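Local coordinates for putative metal binding protein (Coccidioides immitis, PDB 3CVG) that is of unproven function but belongs to the periplasmic binding protein superfamily and probably binds a metal ion or another small ligand, at residues Ile94-Tyr100 against Ala237-Ala243; Pro113-Ala117 against Thr141-Val145; His133-Glu137 against Tyr176-Tyr180; Tyr205-Ser210 against Lys273-Leu278; Gln265-Glu269 against Tyr279-Pro283. All coordinates share one frame; numbering follows the deposited sequence.

Contact 1 of 5, residues Ile94-Tyr100 against Ala237-Ala243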
# COMPACT_ATOMS: atom_id res chain seq x y z
N ILE A 94 11.29 18.51 7.05
CA ILE A 94 11.43 17.21 7.70
C ILE A 94 12.14 16.25 6.75
O ILE A 94 12.92 15.40 7.17
CB ILE A 94 10.06 16.59 8.05
CG1 ILE A 94 9.48 17.27 9.29
CG2 ILE A 94 10.21 15.08 8.28
CD1 ILE A 94 8.08 16.80 9.64
N SER A 95 11.83 16.40 5.46
CA SER A 95 12.41 15.56 4.42
C SER A 95 13.20 16.37 3.41
O SER A 95 12.91 17.55 3.17
CB SER A 95 11.30 14.79 3.68
OG SER A 95 10.62 13.89 4.54
N GLU A 96 14.19 15.73 2.80
CA GLU A 96 15.01 16.38 1.79
C GLU A 96 14.20 16.45 0.50
O GLU A 96 13.30 15.65 0.28
CB GLU A 96 16.27 15.55 1.51
CG GLU A 96 17.24 15.44 2.67
CD GLU A 96 18.24 16.57 2.68
OE1 GLU A 96 17.84 17.72 2.98
OE2 GLU A 96 19.42 16.31 2.38
N SER A 97 14.52 17.43 -0.33
CA SER A 97 13.85 17.57 -1.62
C SER A 97 14.85 17.00 -2.63
O SER A 97 16.04 17.27 -2.54
CB SER A 97 13.58 19.04 -1.93
OG SER A 97 12.89 19.18 -3.16
N PRO A 98 14.37 16.19 -3.59
CA PRO A 98 12.98 15.78 -3.79
C PRO A 98 12.75 14.38 -3.25
O PRO A 98 13.67 13.76 -2.69
CB PRO A 98 12.86 15.80 -5.30
CG PRO A 98 14.18 15.18 -5.71
CD PRO A 98 15.19 15.87 -4.78
N SER A 99 11.53 13.89 -3.41
CA SER A 99 11.19 12.54 -2.97
C SER A 99 11.65 11.65 -4.12
O SER A 99 11.95 12.16 -5.21
CB SER A 99 9.68 12.39 -2.79
OG SER A 99 9.00 12.45 -4.03
N TYR A 100 11.71 10.35 -3.89
CA TYR A 100 12.16 9.40 -4.92
C TYR A 100 11.08 8.36 -5.20
O TYR A 100 10.67 7.63 -4.30
CB TYR A 100 13.43 8.70 -4.46
CG TYR A 100 14.58 9.64 -4.14
CD1 TYR A 100 15.40 10.14 -5.15
CD2 TYR A 100 14.82 10.05 -2.83
CE1 TYR A 100 16.43 11.03 -4.87
CE2 TYR A 100 15.85 10.94 -2.54
CZ TYR A 100 16.65 11.42 -3.56
OH TYR A 100 17.67 12.31 -3.28
N ALA A 237 4.63 4.34 -4.31
CA ALA A 237 5.49 4.34 -3.14
C ALA A 237 6.69 5.22 -3.43
O ALA A 237 7.32 5.09 -4.48
CB ALA A 237 5.95 2.91 -2.83
N HIS A 238 6.99 6.13 -2.51
CA HIS A 238 8.12 7.05 -2.65
C HIS A 238 9.04 6.92 -1.44
O HIS A 238 8.60 6.54 -0.34
CB HIS A 238 7.65 8.51 -2.73
CG HIS A 238 7.10 8.90 -4.07
ND1 HIS A 238 5.84 8.55 -4.49
CD2 HIS A 238 7.64 9.64 -5.07
CE1 HIS A 238 5.62 9.05 -5.70
NE2 HIS A 238 6.70 9.71 -6.07
N LEU A 239 10.32 7.22 -1.64
CA LEU A 239 11.29 7.18 -0.56
C LEU A 239 11.55 8.61 -0.11
O LEU A 239 11.65 9.52 -0.93
CB LEU A 239 12.61 6.56 -1.01
CG LEU A 239 13.68 6.52 0.09
CD1 LEU A 239 13.34 5.41 1.07
CD2 LEU A 239 15.05 6.27 -0.51
N LEU A 240 11.65 8.80 1.20
CA LEU A 240 11.92 10.13 1.75
C LEU A 240 13.25 10.09 2.48
O LEU A 240 13.50 9.20 3.29
CB LEU A 240 10.82 10.55 2.73
CG LEU A 240 9.42 10.82 2.16
CD1 LEU A 240 8.46 11.14 3.30
CD2 LEU A 240 9.48 11.98 1.17
N VAL A 241 14.11 11.06 2.18
CA VAL A 241 15.41 11.16 2.84
C VAL A 241 15.27 12.20 3.94
O VAL A 241 14.96 13.36 3.67
CB VAL A 241 16.51 11.59 1.85
CG1 VAL A 241 17.80 11.90 2.60
CG2 VAL A 241 16.75 10.47 0.84
N GLY A 242 15.47 11.77 5.18
CA GLY A 242 15.36 12.67 6.31
C GLY A 242 16.36 13.80 6.27
O GLY A 242 17.53 13.59 5.95
N ALA A 243 15.91 15.01 6.59
CA ALA A 243 16.78 16.18 6.58
C ALA A 243 17.77 16.14 7.75
O ALA A 243 18.94 16.51 7.59
CB ALA A 243 15.95 17.46 6.66

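Contact 2 of 5, residues Pro113-Ala117 against Thr141-Val145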
# COMPACT_ATOMS: atom_id res chain seq x y z
N PRO A 113 -18.89 -13.91 -5.40
CA PRO A 113 -19.31 -14.37 -6.73
C PRO A 113 -20.78 -14.04 -7.02
O PRO A 113 -21.15 -13.82 -8.16
CB PRO A 113 -19.07 -15.88 -6.65
CG PRO A 113 -17.88 -15.97 -5.76
CD PRO A 113 -18.20 -14.98 -4.66
N SER A 114 -21.61 -13.99 -5.98
CA SER A 114 -23.03 -13.68 -6.16
C SER A 114 -23.26 -12.26 -6.68
O SER A 114 -24.31 -11.97 -7.24
CB SER A 114 -23.79 -13.88 -4.85
OG SER A 114 -23.18 -13.17 -3.79
N ASN A 115 -22.27 -11.39 -6.47
CA ASN A 115 -22.34 -10.02 -6.95
C ASN A 115 -23.71 -9.36 -6.73
O ASN A 115 -24.38 -8.95 -7.69
CB ASN A 115 -21.96 -10.00 -8.44
CG ASN A 115 -21.71 -8.61 -8.98
OD1 ASN A 115 -21.47 -7.66 -8.22
ND2 ASN A 115 -21.74 -8.47 -10.30
N PRO A 116 -24.16 -9.25 -5.47
CA PRO A 116 -25.46 -8.63 -5.20
C PRO A 116 -25.58 -7.18 -5.67
O PRO A 116 -26.68 -6.72 -5.98
CB PRO A 116 -25.62 -8.80 -3.68
CG PRO A 116 -24.19 -8.87 -3.19
CD PRO A 116 -23.55 -9.76 -4.23
N ALA A 117 -24.45 -6.47 -5.73
CA ALA A 117 -24.45 -5.08 -6.17
C ALA A 117 -24.53 -5.02 -7.70
O ALA A 117 -24.66 -3.95 -8.29
CB ALA A 117 -23.20 -4.37 -5.69
N THR A 141 -31.17 -7.60 -1.19
CA THR A 141 -30.46 -8.47 -2.12
C THR A 141 -29.97 -9.67 -1.35
O THR A 141 -29.94 -9.66 -0.12
CB THR A 141 -29.24 -7.76 -2.74
OG1 THR A 141 -28.30 -7.44 -1.70
CG2 THR A 141 -29.67 -6.50 -3.46
N LYS A 142 -29.58 -10.71 -2.07
CA LYS A 142 -29.07 -11.91 -1.43
C LYS A 142 -27.72 -12.29 -2.02
O LYS A 142 -27.63 -12.68 -3.18
CB LYS A 142 -30.05 -13.07 -1.58
CG LYS A 142 -29.76 -14.22 -0.62
CD LYS A 142 -29.66 -13.69 0.82
CE LYS A 142 -28.50 -14.32 1.57
NZ LYS A 142 -28.31 -13.70 2.90
N PRO A 143 -26.65 -12.16 -1.23
CA PRO A 143 -26.73 -11.67 0.15
C PRO A 143 -26.82 -10.14 0.18
O PRO A 143 -26.80 -9.50 -0.87
CB PRO A 143 -25.42 -12.18 0.75
CG PRO A 143 -24.47 -12.04 -0.41
CD PRO A 143 -25.27 -12.58 -1.57
N PRO A 144 -26.97 -9.55 1.37
CA PRO A 144 -27.06 -8.08 1.37
C PRO A 144 -25.70 -7.50 0.97
O PRO A 144 -24.66 -8.12 1.18
CB PRO A 144 -27.44 -7.76 2.82
CG PRO A 144 -26.76 -8.86 3.58
CD PRO A 144 -27.05 -10.09 2.74
N VAL A 145 -25.72 -6.31 0.37
CA VAL A 145 -24.48 -5.67 -0.03
C VAL A 145 -23.82 -5.01 1.18
O VAL A 145 -24.41 -4.12 1.80
CB VAL A 145 -24.75 -4.59 -1.10
CG1 VAL A 145 -23.46 -3.83 -1.43
CG2 VAL A 145 -25.32 -5.24 -2.35

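Contact 3 of 5, residues His133-Glu137 against Tyr176-Tyr180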
# COMPACT_ATOMS: atom_id res chain seq x y z
N HIS A 133 -23.41 1.45 -2.97
CA HIS A 133 -24.15 2.28 -2.03
C HIS A 133 -25.66 2.13 -2.18
O HIS A 133 -26.35 1.83 -1.21
CB HIS A 133 -23.76 3.76 -2.19
CG HIS A 133 -24.66 4.70 -1.46
ND1 HIS A 133 -25.85 5.16 -1.98
CD2 HIS A 133 -24.56 5.26 -0.22
CE1 HIS A 133 -26.45 5.95 -1.11
NE2 HIS A 133 -25.68 6.03 -0.03
N ASP A 134 -26.16 2.34 -3.39
CA ASP A 134 -27.60 2.25 -3.64
C ASP A 134 -28.14 0.85 -3.36
O ASP A 134 -29.23 0.70 -2.78
CB ASP A 134 -27.90 2.66 -5.09
CG ASP A 134 -27.42 4.07 -5.41
OD1 ASP A 134 -27.12 4.84 -4.47
OD2 ASP A 134 -27.37 4.42 -6.61
N ALA A 135 -27.40 -0.17 -3.75
CA ALA A 135 -27.83 -1.55 -3.51
C ALA A 135 -27.78 -1.86 -2.02
O ALA A 135 -28.61 -2.61 -1.51
CB ALA A 135 -26.94 -2.53 -4.28
N ALA A 136 -26.80 -1.30 -1.32
CA ALA A 136 -26.70 -1.55 0.11
C ALA A 136 -27.86 -0.84 0.80
O ALA A 136 -28.48 -1.38 1.71
CB ALA A 136 -25.36 -1.04 0.64
N GLU A 137 -28.16 0.37 0.34
CA GLU A 137 -29.26 1.13 0.91
C GLU A 137 -30.59 0.41 0.68
O GLU A 137 -31.47 0.45 1.53
CB GLU A 137 -29.28 2.53 0.31
CG GLU A 137 -28.21 3.42 0.90
CD GLU A 137 -28.47 3.70 2.37
OE1 GLU A 137 -29.46 4.39 2.66
OE2 GLU A 137 -27.69 3.23 3.22
N TYR A 176 -25.37 6.53 10.61
CA TYR A 176 -24.33 5.54 10.32
C TYR A 176 -24.85 4.45 9.38
O TYR A 176 -25.90 3.84 9.64
CB TYR A 176 -23.82 4.87 11.60
CG TYR A 176 -22.64 3.93 11.36
CD1 TYR A 176 -21.33 4.42 11.35
CD2 TYR A 176 -22.84 2.58 11.05
CE1 TYR A 176 -20.25 3.59 11.05
CE2 TYR A 176 -21.75 1.74 10.72
CZ TYR A 176 -20.46 2.26 10.72
OH TYR A 176 -19.39 1.47 10.36
N SER A 177 -24.10 4.19 8.31
CA SER A 177 -24.47 3.16 7.35
C SER A 177 -24.04 1.81 7.92
O SER A 177 -22.85 1.47 7.92
CB SER A 177 -23.78 3.43 6.00
OG SER A 177 -24.12 4.71 5.51
N THR A 178 -25.02 1.03 8.38
CA THR A 178 -24.73 -0.25 9.00
C THR A 178 -24.08 -1.28 8.11
O THR A 178 -23.48 -2.23 8.62
CB THR A 178 -26.01 -0.86 9.67
OG1 THR A 178 -27.02 -1.11 8.68
CG2 THR A 178 -26.57 0.10 10.71
N TRP A 179 -24.20 -1.12 6.79
CA TRP A 179 -23.55 -2.03 5.84
C TRP A 179 -22.04 -1.71 5.71
O TRP A 179 -21.29 -2.47 5.08
CB TRP A 179 -24.22 -1.94 4.47
CG TRP A 179 -24.48 -0.53 3.98
CD1 TRP A 179 -25.63 0.18 4.12
CD2 TRP A 179 -23.57 0.32 3.26
NE1 TRP A 179 -25.51 1.41 3.52
CE2 TRP A 179 -24.26 1.52 2.99
CE3 TRP A 179 -22.25 0.18 2.82
CZ2 TRP A 179 -23.66 2.58 2.29
CZ3 TRP A 179 -21.66 1.23 2.13
CH2 TRP A 179 -22.36 2.42 1.87
N TYR A 180 -21.61 -0.59 6.30
CA TYR A 180 -20.20 -0.20 6.27
C TYR A 180 -19.62 -0.95 7.47
O TYR A 180 -19.74 -0.51 8.62
CB TYR A 180 -20.06 1.32 6.44
CG TYR A 180 -18.65 1.84 6.24
CD1 TYR A 180 -18.05 1.86 4.97
CD2 TYR A 180 -17.92 2.35 7.31
CE1 TYR A 180 -16.76 2.37 4.78
CE2 TYR A 180 -16.63 2.86 7.13
CZ TYR A 180 -16.06 2.88 5.87
OH TYR A 180 -14.78 3.39 5.70
O HOH W 1 -26.69 5.08 4.80

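Contact 4 of 5, residues Tyr205-Ser210 against Lys273-Leu278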
# COMPACT_ATOMS: atom_id res chain seq x y z
N TYR A 205 -2.96 -6.02 -4.09
CA TYR A 205 -2.47 -7.17 -4.83
C TYR A 205 -1.66 -8.16 -4.00
O TYR A 205 -1.90 -9.37 -4.08
CB TYR A 205 -1.63 -6.71 -6.03
CG TYR A 205 -1.32 -7.81 -7.02
CD1 TYR A 205 -2.32 -8.68 -7.46
CD2 TYR A 205 -0.03 -7.97 -7.54
CE1 TYR A 205 -2.04 -9.68 -8.40
CE2 TYR A 205 0.25 -8.95 -8.48
CZ TYR A 205 -0.75 -9.80 -8.91
OH TYR A 205 -0.47 -10.79 -9.82
N GLY A 206 -0.72 -7.65 -3.20
CA GLY A 206 0.12 -8.51 -2.37
C GLY A 206 -0.63 -9.33 -1.34
O GLY A 206 -0.30 -10.49 -1.08
N THR A 207 -1.65 -8.72 -0.73
CA THR A 207 -2.46 -9.41 0.26
C THR A 207 -3.23 -10.53 -0.45
O THR A 207 -3.33 -11.65 0.06
CB THR A 207 -3.46 -8.43 0.91
OG1 THR A 207 -2.72 -7.39 1.56
CG2 THR A 207 -4.33 -9.15 1.94
N TYR A 208 -3.75 -10.22 -1.63
CA TYR A 208 -4.49 -11.18 -2.44
C TYR A 208 -3.63 -12.43 -2.73
O TYR A 208 -4.11 -13.57 -2.61
CB TYR A 208 -4.89 -10.52 -3.76
CG TYR A 208 -5.46 -11.47 -4.79
CD1 TYR A 208 -6.69 -12.12 -4.57
CD2 TYR A 208 -4.78 -11.73 -5.98
CE1 TYR A 208 -7.21 -12.99 -5.51
CE2 TYR A 208 -5.30 -12.61 -6.93
CZ TYR A 208 -6.52 -13.24 -6.69
OH TYR A 208 -7.04 -14.10 -7.63
N LEU A 209 -2.38 -12.20 -3.10
CA LEU A 209 -1.48 -13.31 -3.41
C LEU A 209 -1.06 -14.05 -2.16
O LEU A 209 -0.42 -15.10 -2.24
CB LEU A 209 -0.23 -12.79 -4.14
CG LEU A 209 -0.51 -12.13 -5.50
CD1 LEU A 209 0.76 -11.45 -6.02
CD2 LEU A 209 -1.02 -13.17 -6.48
N SER A 210 -1.43 -13.52 -1.00
CA SER A 210 -1.08 -14.14 0.27
C SER A 210 -2.14 -15.09 0.81
O SER A 210 -1.84 -15.89 1.69
CB SER A 210 -0.80 -13.07 1.33
OG SER A 210 0.30 -12.26 0.98
N LYS A 273 5.87 -13.11 -5.49
CA LYS A 273 5.05 -13.71 -4.44
C LYS A 273 4.02 -14.58 -5.14
O LYS A 273 3.28 -14.12 -6.02
CB LYS A 273 4.37 -12.65 -3.58
CG LYS A 273 4.72 -12.79 -2.11
CD LYS A 273 3.94 -11.84 -1.22
CE LYS A 273 4.70 -11.55 0.07
NZ LYS A 273 5.07 -12.79 0.81
N ASP A 274 3.98 -15.84 -4.74
CA ASP A 274 3.08 -16.82 -5.34
C ASP A 274 3.35 -16.88 -6.84
O ASP A 274 2.44 -17.04 -7.65
CB ASP A 274 1.61 -16.46 -5.11
CG ASP A 274 0.70 -17.66 -5.28
OD1 ASP A 274 -0.51 -17.49 -5.53
OD2 ASP A 274 1.21 -18.79 -5.15
N GLY A 275 4.62 -16.74 -7.20
CA GLY A 275 5.02 -16.80 -8.60
C GLY A 275 4.62 -15.61 -9.47
O GLY A 275 4.63 -15.72 -10.69
N GLN A 276 4.28 -14.49 -8.85
CA GLN A 276 3.88 -13.30 -9.61
C GLN A 276 4.72 -12.10 -9.20
O GLN A 276 5.11 -11.98 -8.03
CB GLN A 276 2.41 -12.95 -9.34
CG GLN A 276 1.39 -13.99 -9.77
CD GLN A 276 1.37 -14.21 -11.26
OE1 GLN A 276 1.41 -13.26 -12.04
NE2 GLN A 276 1.29 -15.47 -11.66
N GLN A 277 5.01 -11.22 -10.15
CA GLN A 277 5.77 -10.01 -9.82
C GLN A 277 4.82 -9.24 -8.92
O GLN A 277 3.69 -8.93 -9.32
CB GLN A 277 6.07 -9.18 -11.07
CG GLN A 277 6.78 -7.86 -10.74
CD GLN A 277 7.11 -7.05 -11.98
OE1 GLN A 277 6.22 -6.65 -12.73
NE2 GLN A 277 8.39 -6.79 -12.20
N LEU A 278 5.26 -8.94 -7.71
CA LEU A 278 4.41 -8.23 -6.76
C LEU A 278 4.14 -6.77 -7.11
O LEU A 278 2.99 -6.35 -7.20
CB LEU A 278 5.02 -8.32 -5.36
CG LEU A 278 4.27 -7.57 -4.25
CD1 LEU A 278 2.81 -7.98 -4.25
CD2 LEU A 278 4.93 -7.86 -2.92
O HOH W 2 2.25 -9.57 -11.29
O HOH W 3 2.81 -12.77 2.48

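Contact 5 of 5, residues Gln265-Glu269 against Tyr279-Pro283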
# COMPACT_ATOMS: atom_id res chain seq x y z
N GLN A 265 15.56 -0.88 -8.82
CA GLN A 265 14.56 -1.24 -9.83
C GLN A 265 14.69 -2.67 -10.33
O GLN A 265 13.69 -3.31 -10.66
CB GLN A 265 14.63 -0.26 -11.00
CG GLN A 265 14.34 1.17 -10.58
CD GLN A 265 12.99 1.30 -9.89
OE1 GLN A 265 11.94 1.26 -10.54
NE2 GLN A 265 13.00 1.46 -8.57
N LYS A 266 15.92 -3.18 -10.39
CA LYS A 266 16.12 -4.55 -10.85
C LYS A 266 15.59 -5.54 -9.82
O LYS A 266 14.98 -6.55 -10.17
CB LYS A 266 17.61 -4.81 -11.10
CG LYS A 266 17.92 -6.22 -11.57
CD LYS A 266 19.39 -6.37 -11.97
CE LYS A 266 19.66 -7.76 -12.54
NZ LYS A 266 21.02 -7.86 -13.15
N VAL A 267 15.82 -5.25 -8.54
CA VAL A 267 15.36 -6.10 -7.44
C VAL A 267 13.84 -6.10 -7.34
O VAL A 267 13.23 -7.13 -7.02
CB VAL A 267 15.95 -5.65 -6.09
CG1 VAL A 267 15.39 -6.51 -4.96
CG2 VAL A 267 17.46 -5.74 -6.12
N ILE A 268 13.23 -4.95 -7.59
CA ILE A 268 11.78 -4.83 -7.54
C ILE A 268 11.14 -5.58 -8.70
O ILE A 268 10.18 -6.33 -8.53
CB ILE A 268 11.33 -3.35 -7.62
CG1 ILE A 268 11.76 -2.62 -6.35
CG2 ILE A 268 9.83 -3.27 -7.83
CD1 ILE A 268 11.59 -1.12 -6.43
N GLU A 269 11.70 -5.38 -9.89
CA GLU A 269 11.19 -6.03 -11.09
C GLU A 269 11.21 -7.56 -10.95
O GLU A 269 10.43 -8.26 -11.59
CB GLU A 269 12.01 -5.59 -12.30
CG GLU A 269 11.39 -5.91 -13.65
CD GLU A 269 11.76 -4.87 -14.70
OE1 GLU A 269 12.97 -4.66 -14.93
OE2 GLU A 269 10.84 -4.26 -15.29
N TYR A 279 5.22 -6.01 -7.30
CA TYR A 279 5.12 -4.58 -7.60
C TYR A 279 5.66 -4.22 -8.98
O TYR A 279 6.49 -4.93 -9.55
CB TYR A 279 5.91 -3.77 -6.58
CG TYR A 279 5.60 -4.03 -5.13
CD1 TYR A 279 6.57 -4.54 -4.27
CD2 TYR A 279 4.35 -3.71 -4.59
CE1 TYR A 279 6.31 -4.73 -2.92
CE2 TYR A 279 4.08 -3.90 -3.24
CZ TYR A 279 5.07 -4.41 -2.40
OH TYR A 279 4.82 -4.58 -1.06
N SER A 280 5.18 -3.10 -9.52
CA SER A 280 5.66 -2.63 -10.81
C SER A 280 6.80 -1.66 -10.54
O SER A 280 6.82 -0.96 -9.53
CB SER A 280 4.56 -1.91 -11.59
OG SER A 280 3.56 -2.82 -12.03
N PRO A 281 7.79 -1.63 -11.44
CA PRO A 281 8.92 -0.72 -11.26
C PRO A 281 8.42 0.72 -11.33
O PRO A 281 7.33 0.98 -11.84
CB PRO A 281 9.84 -1.06 -12.44
CG PRO A 281 9.54 -2.52 -12.67
CD PRO A 281 8.04 -2.56 -12.55
N ALA A 282 9.19 1.66 -10.81
CA ALA A 282 8.80 3.06 -10.86
C ALA A 282 8.71 3.46 -12.33
O ALA A 282 9.34 2.83 -13.18
CB ALA A 282 9.83 3.92 -10.15
N PRO A 283 7.94 4.50 -12.65
CA PRO A 283 7.81 4.94 -14.05
C PRO A 283 9.15 5.37 -14.64
O PRO A 283 10.04 5.81 -13.92
CB PRO A 283 6.82 6.11 -13.96
CG PRO A 283 6.02 5.81 -12.71
CD PRO A 283 7.08 5.32 -11.77
O HOH W 4 12.21 1.74 -13.09
O HOH W 5 7.82 -6.86 -7.37

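Contact 1 of 5, residues Ile94-Tyr100 against Ala237-Ala243
Y100 and L239 form the tight end of this contact. They are an antiparallel hydrogen-bonded pair: L239 N gives its proton to Y100 O at 2.7 Å, and Y100 N returns one to L239 O at 3.1 Å. The two side chains stand on the same face of the sheet, with Y100 CB and L239 CB 4.1 Å apart. V241 extends this apolar patch. Its CG2 methyl, anti to its own carbonyl carbon, meets the edge of the Y100 ring at CE2, 3.5 Å away. A255 of helix 248-259 covers the patch, and K252 of the same helix bonds Y100 OH. The contact pairs the start of strand 100-111 with strand 234-241, consistent with the alpha/beta fold of periplasmic binding proteins. Between S95 and Y100 the register shifts by two residues, and the chain bows out through S97 and P98, which has a cis peptide before it. Both of these residues are exposed. Beyond the bow the backbones meet again. E96 N reaches V241 O at 2.6 Å. A243 N bonds I94 O at 3.1 Å. S95 OG, held by S89, rests 3.7 Å from L240 CD1 in a buried spot beside helices 63-71 and 83-91. E96 lies on the looser side: its CG packs on V241 CG1 at 3.6 Å, and the chain bends at chi2 (-88°) to carry the carboxylate past A243.

Contact 2 of 5, residues Pro113-Ala117 against Thr141-Val145
P116 is the bump of this contact, and T141, P143 and V145 form the hollow that takes it. The ring edge at CB and CG does the touching. P116 CB comes within 3.1 Å of P143 O, a close approach, while T141 OG1 sits 3.6 Å from the same CB. The V145 CG2 methyl closes the hollow 3.8 Å from P116 CB. V145 is turned with CG2 anti to its carbonyl carbon, which brings this branch to A117 as well, 4.1 Å from A117 CB. A second, shallower fit lies at the solvent side. There S114 OG lies 3.1 Å from P143 CD. A cis peptide precedes P143 and folds the 141-145 chain around the hollow. The wall is further fixed from within, since T141 OG1 donates to P143 O at 2.7 Å, tilted 32° from the carbonyl plane. The two loops flank helix 125-138, on which A117 and V145 also rest through M132, A135 and A136. Y200 OH bonds A117 N from outside the pair. The 141-145 loop thus spends its own hydroxyl on its own carbonyl, and the joint between the loops rests on close fit and van der Waals contact.

Contact 3 of 5, residues His133-Glu137 against Tyr176-Tyr180
W179 packs its indole against A136 and E137, an aromatic-on-helix contact in which the loop before strand 180-182 lies on the last turns of helix 125-138. The A136 methyl stands over one face of the indole: its CB is 3.4 Å from the centroid of the five-membered ring and only 9° off the ring normal, a CH-pi contact. S177 CB lies over the opposite face, so the ring is clamped between helix and loop. At the ring edge, W179 NE1 donates to E137 OE2 at 2.9 Å. The bond is nearly straight (171°), lies in the indole plane and uses the anti lone pair of the carboxylate oxygen. A bend at chi2 (-67°) curls the E137 chain back to reach it. A water adds a second link, giving one proton to E137 OE2 at 2.6 Å and bonding S177 OG at 2.7 Å. H133 CD2 meets W179 CZ2 obliquely at 3.8 Å. H133 ND1 donates to D134 OD1 at 2.8 Å, which helps set the rotation of the imidazole. W164 also meets W179. W179 sits in the type I turn S177-Y180, so this is a turn anchored to a flanking helix, consistent with the layered alpha/beta lobes of periplasmic binding proteins.

Contact 4 of 5, residues Tyr205-Ser210 against Lys273-Leu278
The backbone of helix 205-208 lies beside a tight hairpin, with G206 CA and L278 CA 6.1 Å apart; the hairpin turns through a type I' turn from K273 to Q276. Y205 meets the hairpin with its ring edge. CD2 is 3.4 Å from L278 O and CE2 is 3.5 Å from Q277 O, both near the ring plane. With chi1 at -168°, Y205 directs its ring away from its own backbone N and brings its edge to the hairpin. Y205 OH touches Q276 CB at 3.6 Å, and the ring crosses the Q276 amide steeply, with planes 75° apart. L209 fills the middle. Its CD1 lies over one face of the Y205 ring, 3.5 Å above the plane, and also reaches K273 O and Q276 CB. Packing is closest at G206, whose CA is 3.3 Å from L278 CD1. Waters stitch the margins. One donates to Q277 O and holds Y205 OH only weakly, at 3.3 Å. Another donates to S210 OG and accepts from K273 NZ. S210 OG itself donates to G206 O at 2.8 Å. Outside the pair, D274 forms salt bridges with R213 and R216, and K224 makes a cation-pi contact with Y205. Behind the helix, T207 and S210 lean on helix 187-196, while L278 rests on F271 as the chain enters the rest of strand 276-281.

Contact 5 of 5, residues Gln265-Glu269 against Tyr279-Pro283
Q265 and A282 join helix 264-269 to strand 276-281, which runs back alongside it near the C-terminus. A282 N donates to Q265 OE1 at 2.8 Å, in the plane of the amide carbonyl though somewhat bent (147°). The glutamine is folded at chi2 (-57°), which turns its amide toward the strand. A water also donates to Q265 OE1, at 2.6 Å, and to A282 O at 3.1 Å, so the oxygen is gripped twice. The other end of the amide is held too: Q265 NE2 bonds A102 O and L258 O. With both ends engaged, the amide is fixed in its rotation. A282 CB packs 3.4 Å from Q265 OE1. The remaining side chains are apolar or mixed. I268 CG2 meets Y279 CB at 4.1 Å, the two side chains crossing at about a right angle. E269 lies across P281, its OE2 3.4 Å from P281 CG. Near the hairpin end, a water that accepts from Y279 N at 2.7 Å and lies by I268 O bridges strand and helix. The strand also pairs with strand 100-111: S280 bonds R104 through the backbone, and Y279 meets F103. Helix 34-47 touches V267 and Y279, and Y279 OH is bonded to S32 close by.

How the contacts relate
Contacts 1 and 2 lie at opposite sides of the chain's centre, their own centres about 44 Å apart. Contacts 2 and 3 form one cluster with centres about 12 Å apart: V145 O packs on A136 CB at 3.4 Å, and their segments alternate in sequence. Contacts 4 and 5, a second cluster, share strand 276-281, and Q277 NE2 probably bonds E269 O at 2.6 Å. Contact 1 comes within about 6 Å of contact 5, nearest atoms; both involve strand 100-111 or its neighbours. The bound calcium ion is about 10 Å from G206 in contact 4 and the Y279 side chain in contact 5, and about 11 Å from A237 in contact 1; none is close enough to bind it.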